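Local coordinates for protein flavin-dependent thymidylate synthase (Thermus thermophilus, PDB 6J61) that probably makes dTMP from dUMP by flavin-dependent reductive methylation, taking the methyl group from methylenetetrahydrofolate and using NADPH as reductant, as a homotetramer, at residues L233-L246 / G253-G265. Numbering follows the deposited sequence.
Sequences LRGLLTPEVYEKAL and GSRLKEALEKVFG
Y242, L246 and P239 pack against L260, V263 and F264 in a helical hairpin near the C-terminal end of the modelled chain, probably part of the extra C-terminal domain of this ThyX enzyme and away from its annotated sites. Helices 239-246 and 253-263 run roughly antiparallel, 139° between their directions and their axes 10.1 Å apart at closest approach. L260 is the knob of a knobs-into-holes fit, seated among P239, Y242, E243 and L246; its CD2 lies 3.4 Å from CD2 of Y242. With CG anti to the backbone N (chi1 -168°), the Y242 ring lies along L260 and takes CD1 of L246 over one face. L246 also presses CB against CD2 of L256, and it packs on A232 of the second subunit as well. Past the knob, helix 227-236 joins in: L233 CD1 meets CG2 of V263, and the extended R234 side chain sends NE to V263 O, 2.9 Å away, almost straight and in the guanidinium plane. A leucine in place of R234 would probably leave the V263 carbonyl without this donor and loosen the tie between helix 227-236 and the C-terminal end of helix 253-263. F264 fills the open end of the hairpin, away from the turn between its helices, its ring held between CG1 of its neighbour V263 on one face and P239 CG on the other, a CH-pi contact 3.9 Å from the F264 ring centroid.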
loop_
_atom_site.group_PDB
_atom_site.type_symbol
_atom_site.label_atom_id
_atom_site.label_comp_id
_atom_site.label_asym_id
_atom_site.label_seq_id
_atom_site.Cartn_x
_atom_site.Cartn_y
_atom_site.Cartn_z
ATOM N N LEU A 233 -7.318 -32.858 15.955
ATOM C CA LEU A 233 -7.803 -32.441 17.264
ATOM C C LEU A 233 -9.190 -33.018 17.455
ATOM O O LEU A 233 -9.570 -33.406 18.555
ATOM C CB LEU A 233 -7.839 -30.917 17.367
ATOM C CG LEU A 233 -6.460 -30.285 17.507
ATOM C CD1 LEU A 233 -6.596 -28.793 17.729
ATOM C CD2 LEU A 233 -5.742 -30.937 18.677
ATOM N N ARG A 234 -9.960 -33.045 16.376
ATOM C CA ARG A 234 -11.281 -33.647 16.427
ATOM C C ARG A 234 -10.932 -35.138 16.408
ATOM O O ARG A 234 -9.849 -35.519 15.968
ATOM C CB ARG A 234 -12.083 -33.283 15.180
ATOM C CG ARG A 234 -12.243 -31.802 14.953
ATOM C CD ARG A 234 -12.722 -31.513 13.537
ATOM N NE ARG A 234 -12.368 -30.150 13.161
ATOM C CZ ARG A 234 -12.016 -29.765 11.940
ATOM N NH1 ARG A 234 -11.968 -30.636 10.940
ATOM N NH2 ARG A 234 -11.683 -28.502 11.729
ATOM N N GLY A 235 -11.820 -35.992 16.879
ATOM C CA GLY A 235 -11.477 -37.400 16.865
ATOM C C GLY A 235 -10.697 -37.748 18.111
ATOM O O GLY A 235 -11.014 -38.733 18.775
ATOM N N LEU A 236 -9.675 -36.950 18.424
ATOM C CA LEU A 236 -8.871 -37.166 19.625
ATOM C C LEU A 236 -9.535 -36.516 20.836
ATOM O O LEU A 236 -9.326 -36.955 21.965
ATOM C CB LEU A 236 -7.463 -36.570 19.484
ATOM C CG LEU A 236 -6.309 -37.310 18.800
ATOM C CD1 LEU A 236 -5.041 -36.481 18.939
ATOM C CD2 LEU A 236 -6.093 -38.667 19.436
ATOM N N LEU A 237 -10.341 -35.480 20.603
ATOM C CA LEU A 237 -10.990 -34.764 21.697
ATOM C C LEU A 237 -12.444 -34.412 21.427
ATOM O O LEU A 237 -12.859 -34.280 20.279
ATOM C CB LEU A 237 -10.235 -33.463 21.979
ATOM C CG LEU A 237 -8.713 -33.518 22.109
ATOM C CD1 LEU A 237 -8.154 -32.113 21.969
ATOM C CD2 LEU A 237 -8.323 -34.140 23.447
ATOM N N THR A 238 -13.208 -34.244 22.500
ATOM C CA THR A 238 -14.615 -33.866 22.398
ATOM C C THR A 238 -14.711 -32.454 22.949
ATOM O O THR A 238 -13.840 -32.018 23.697
ATOM C CB THR A 238 -15.536 -34.763 23.256
ATOM O OG1 THR A 238 -15.135 -34.680 24.629
ATOM C CG2 THR A 238 -15.469 -36.209 22.792
ATOM N N PRO A 239 -15.769 -31.720 22.583
ATOM C CA PRO A 239 -15.968 -30.347 23.050
ATOM C C PRO A 239 -15.800 -30.200 24.561
ATOM O O PRO A 239 -14.919 -29.478 25.033
ATOM C CB PRO A 239 -17.386 -30.045 22.581
ATOM C CG PRO A 239 -17.432 -30.762 21.261
ATOM C CD PRO A 239 -16.814 -32.100 21.615
ATOM N N GLU A 240 -16.654 -30.895 25.304
ATOM C CA GLU A 240 -16.643 -30.891 26.764
ATOM C C GLU A 240 -15.234 -31.018 27.352
ATOM O O GLU A 240 -14.836 -30.238 28.220
ATOM C CB GLU A 240 -17.523 -32.043 27.268
ATOM C CG GLU A 240 -17.399 -32.369 28.758
ATOM C CD GLU A 240 -18.175 -31.414 29.651
ATOM O OE1 GLU A 240 -18.062 -31.535 30.893
ATOM O OE2 GLU A 240 -18.902 -30.545 29.116
ATOM N N VAL A 241 -14.486 -32.009 26.879
ATOM C CA VAL A 241 -13.129 -32.256 27.362
ATOM C C VAL A 241 -12.214 -31.057 27.129
ATOM O O VAL A 241 -11.508 -30.611 28.038
ATOM C CB VAL A 241 -12.510 -33.490 26.655
ATOM C CG1 VAL A 241 -11.094 -33.738 27.154
ATOM C CG2 VAL A 241 -13.376 -34.711 26.899
ATOM N N TYR A 242 -12.233 -30.549 25.899
ATOM C CA TYR A 242 -11.409 -29.411 25.507
ATOM C C TYR A 242 -11.754 -28.231 26.390
ATOM O O TYR A 242 -10.871 -27.585 26.953
ATOM C CB TYR A 242 -11.658 -29.062 24.025
ATOM C CG TYR A 242 -10.654 -28.092 23.418
ATOM C CD1 TYR A 242 -9.304 -28.140 23.768
ATOM C CD2 TYR A 242 -11.050 -27.148 22.475
ATOM C CE1 TYR A 242 -8.380 -27.274 23.198
ATOM C CE2 TYR A 242 -10.127 -26.275 21.896
ATOM C CZ TYR A 242 -8.796 -26.345 22.264
ATOM O OH TYR A 242 -7.881 -25.479 21.710
ATOM N N GLU A 243 -13.050 -27.975 26.516
ATOM C CA GLU A 243 -13.536 -26.873 27.322
ATOM C C GLU A 243 -13.001 -26.907 28.751
ATOM O O GLU A 243 -12.433 -25.924 29.226
ATOM C CB GLU A 243 -15.054 -26.879 27.340
ATOM C CG GLU A 243 -15.652 -25.767 28.156
ATOM C CD GLU A 243 -17.144 -25.917 28.281
ATOM O OE1 GLU A 243 -17.588 -26.986 28.763
ATOM O OE2 GLU A 243 -17.868 -24.973 27.897
ATOM N N LYS A 244 -13.178 -28.026 29.445
ATOM C CA LYS A 244 -12.677 -28.113 30.811
ATOM C C LYS A 244 -11.193 -27.754 30.849
ATOM O O LYS A 244 -10.779 -26.900 31.631
ATOM C CB LYS A 244 -12.898 -29.516 31.398
ATOM C CG LYS A 244 -14.333 -29.772 31.851
ATOM C CD LYS A 244 -14.488 -31.113 32.563
ATOM C CE LYS A 244 -15.933 -31.316 33.026
ATOM N NZ LYS A 244 -16.186 -32.655 33.645
ATOM N N ALA A 245 -10.404 -28.396 29.990
ATOM C CA ALA A 245 -8.969 -28.137 29.928
ATOM C C ALA A 245 -8.660 -26.645 29.771
ATOM O O ALA A 245 -7.737 -26.127 30.402
ATOM C CB ALA A 245 -8.342 -28.926 28.780
ATOM N N LEU A 246 -9.430 -25.958 28.932
ATOM C CA LEU A 246 -9.224 -24.533 28.711
ATOM C C LEU A 246 -9.558 -23.711 29.955
ATOM O O LEU A 246 -8.700 -22.983 30.474
ATOM C CB LEU A 246 -10.070 -24.048 27.526
ATOM C CG LEU A 246 -9.724 -24.630 26.152
ATOM C CD1 LEU A 246 -10.790 -24.247 25.158
ATOM C CD2 LEU A 246 -8.371 -24.136 25.701
ATOM N N GLY A 253 -16.272 -17.457 28.942
ATOM C CA GLY A 253 -17.081 -16.651 28.047
ATOM C C GLY A 253 -16.638 -16.742 26.597
ATOM O O GLY A 253 -16.290 -17.824 26.112
ATOM N N SER A 254 -16.643 -15.597 25.913
ATOM C CA SER A 254 -16.262 -15.504 24.506
ATOM C C SER A 254 -14.931 -16.169 24.143
ATOM O O SER A 254 -14.855 -16.904 23.159
ATOM C CB SER A 254 -16.223 -14.042 24.089
ATOM O OG SER A 254 -17.464 -13.425 24.344
ATOM N N ARG A 255 -13.880 -15.903 24.912
ATOM C CA ARG A 255 -12.587 -16.522 24.628
ATOM C C ARG A 255 -12.780 -18.034 24.539
ATOM O O ARG A 255 -12.369 -18.670 23.572
ATOM C CB ARG A 255 -11.570 -16.207 25.735
ATOM C CG ARG A 255 -10.534 -15.152 25.374
ATOM C CD ARG A 255 -9.755 -15.527 24.110
ATOM N NE ARG A 255 -8.590 -16.392 24.318
ATOM C CZ ARG A 255 -7.554 -16.081 25.092
ATOM N NH1 ARG A 255 -7.536 -14.926 25.748
ATOM N NH2 ARG A 255 -6.519 -16.904 25.189
ATOM N N LEU A 256 -13.418 -18.594 25.562
ATOM C CA LEU A 256 -13.676 -20.028 25.629
ATOM C C LEU A 256 -14.527 -20.512 24.457
ATOM O O LEU A 256 -14.144 -21.430 23.737
ATOM C CB LEU A 256 -14.397 -20.375 26.938
ATOM C CG LEU A 256 -13.809 -21.435 27.875
ATOM C CD1 LEU A 256 -14.958 -22.002 28.686
ATOM C CD2 LEU A 256 -13.118 -22.554 27.104
ATOM N N LYS A 257 -15.694 -19.904 24.289
ATOM C CA LYS A 257 -16.592 -20.281 23.212
ATOM C C LYS A 257 -15.845 -20.254 21.881
ATOM O O LYS A 257 -15.900 -21.208 21.100
ATOM C CB LYS A 257 -17.782 -19.324 23.168
ATOM C CG LYS A 257 -18.780 -19.635 22.077
ATOM C CD LYS A 257 -20.026 -18.778 22.207
ATOM C CE LYS A 257 -20.942 -18.961 21.005
ATOM N NZ LYS A 257 -21.291 -20.396 20.785
ATOM N N GLU A 258 -15.138 -19.157 21.633
ATOM C CA GLU A 258 -14.368 -18.997 20.406
ATOM C C GLU A 258 -13.318 -20.093 20.239
ATOM O O GLU A 258 -13.229 -20.705 19.178
ATOM C CB GLU A 258 -13.694 -17.626 20.391
ATOM C CG GLU A 258 -14.649 -16.468 20.158
ATOM C CD GLU A 258 -14.030 -15.121 20.513
ATOM O OE1 GLU A 258 -12.786 -15.018 20.531
ATOM O OE2 GLU A 258 -14.788 -14.163 20.765
ATOM N N ALA A 259 -12.530 -20.333 21.283
ATOM C CA ALA A 259 -11.487 -21.358 21.239
ATOM C C ALA A 259 -12.076 -22.704 20.829
ATOM O O ALA A 259 -11.451 -23.487 20.111
ATOM C CB ALA A 259 -10.803 -21.480 22.602
ATOM N N LEU A 260 -13.284 -22.974 21.302
ATOM C CA LEU A 260 -13.956 -24.214 20.969
ATOM C C LEU A 260 -14.430 -24.135 19.527
ATOM O O LEU A 260 -14.255 -25.084 18.756
ATOM C CB LEU A 260 -15.156 -24.440 21.890
ATOM C CG LEU A 260 -14.882 -24.702 23.369
ATOM C CD1 LEU A 260 -16.201 -24.797 24.114
ATOM C CD2 LEU A 260 -14.084 -25.967 23.528
ATOM N N GLU A 261 -15.026 -22.999 19.167
ATOM C CA GLU A 261 -15.538 -22.804 17.813
ATOM C C GLU A 261 -14.426 -22.823 16.764
ATOM O O GLU A 261 -14.692 -22.907 15.571
ATOM C CB GLU A 261 -16.346 -21.497 17.729
ATOM C CG GLU A 261 -17.581 -21.486 18.644
ATOM C CD GLU A 261 -18.469 -20.249 18.475
ATOM O OE1 GLU A 261 -17.974 -19.117 18.665
ATOM O OE2 GLU A 261 -19.673 -20.408 18.161
ATOM N N LYS A 262 -13.179 -22.759 17.218
ATOM C CA LYS A 262 -12.038 -22.788 16.311
ATOM C C LYS A 262 -11.718 -24.224 15.910
ATOM O O LYS A 262 -11.192 -24.472 14.828
ATOM C CB LYS A 262 -10.793 -22.200 16.975
ATOM C CG LYS A 262 -10.803 -20.705 17.211
ATOM C CD LYS A 262 -9.460 -20.309 17.811
ATOM C CE LYS A 262 -9.355 -18.838 18.128
ATOM N NZ LYS A 262 -8.019 -18.603 18.718
ATOM N N VAL A 263 -12.025 -25.157 16.805
ATOM C CA VAL A 263 -11.762 -26.572 16.583
ATOM C C VAL A 263 -12.994 -27.352 16.112
ATOM O O VAL A 263 -12.887 -28.258 15.287
ATOM C CB VAL A 263 -11.228 -27.229 17.888
ATOM C CG1 VAL A 263 -11.284 -28.752 17.783
ATOM C CG2 VAL A 263 -9.800 -26.769 18.156
ATOM N N PHE A 264 -14.161 -26.975 16.620
ATOM C CA PHE A 264 -15.387 -27.681 16.292
ATOM C C PHE A 264 -16.447 -26.892 15.533
ATOM O O PHE A 264 -17.023 -27.391 14.567
ATOM C CB PHE A 264 -15.993 -28.228 17.584
ATOM C CG PHE A 264 -15.109 -29.200 18.302
ATOM C CD1 PHE A 264 -14.908 -30.482 17.799
ATOM C CD2 PHE A 264 -14.485 -28.842 19.490
ATOM C CE1 PHE A 264 -14.097 -31.400 18.473
ATOM C CE2 PHE A 264 -13.673 -29.749 20.171
ATOM C CZ PHE A 264 -13.482 -31.033 19.659
ATOM N N GLY A 265 -16.722 -25.673 15.984
ATOM C CA GLY A 265 -17.737 -24.856 15.341
ATOM C C GLY A 265 -17.236 -24.066 14.153
ATOM O O GLY A 265 -18.005 -23.202 13.685
#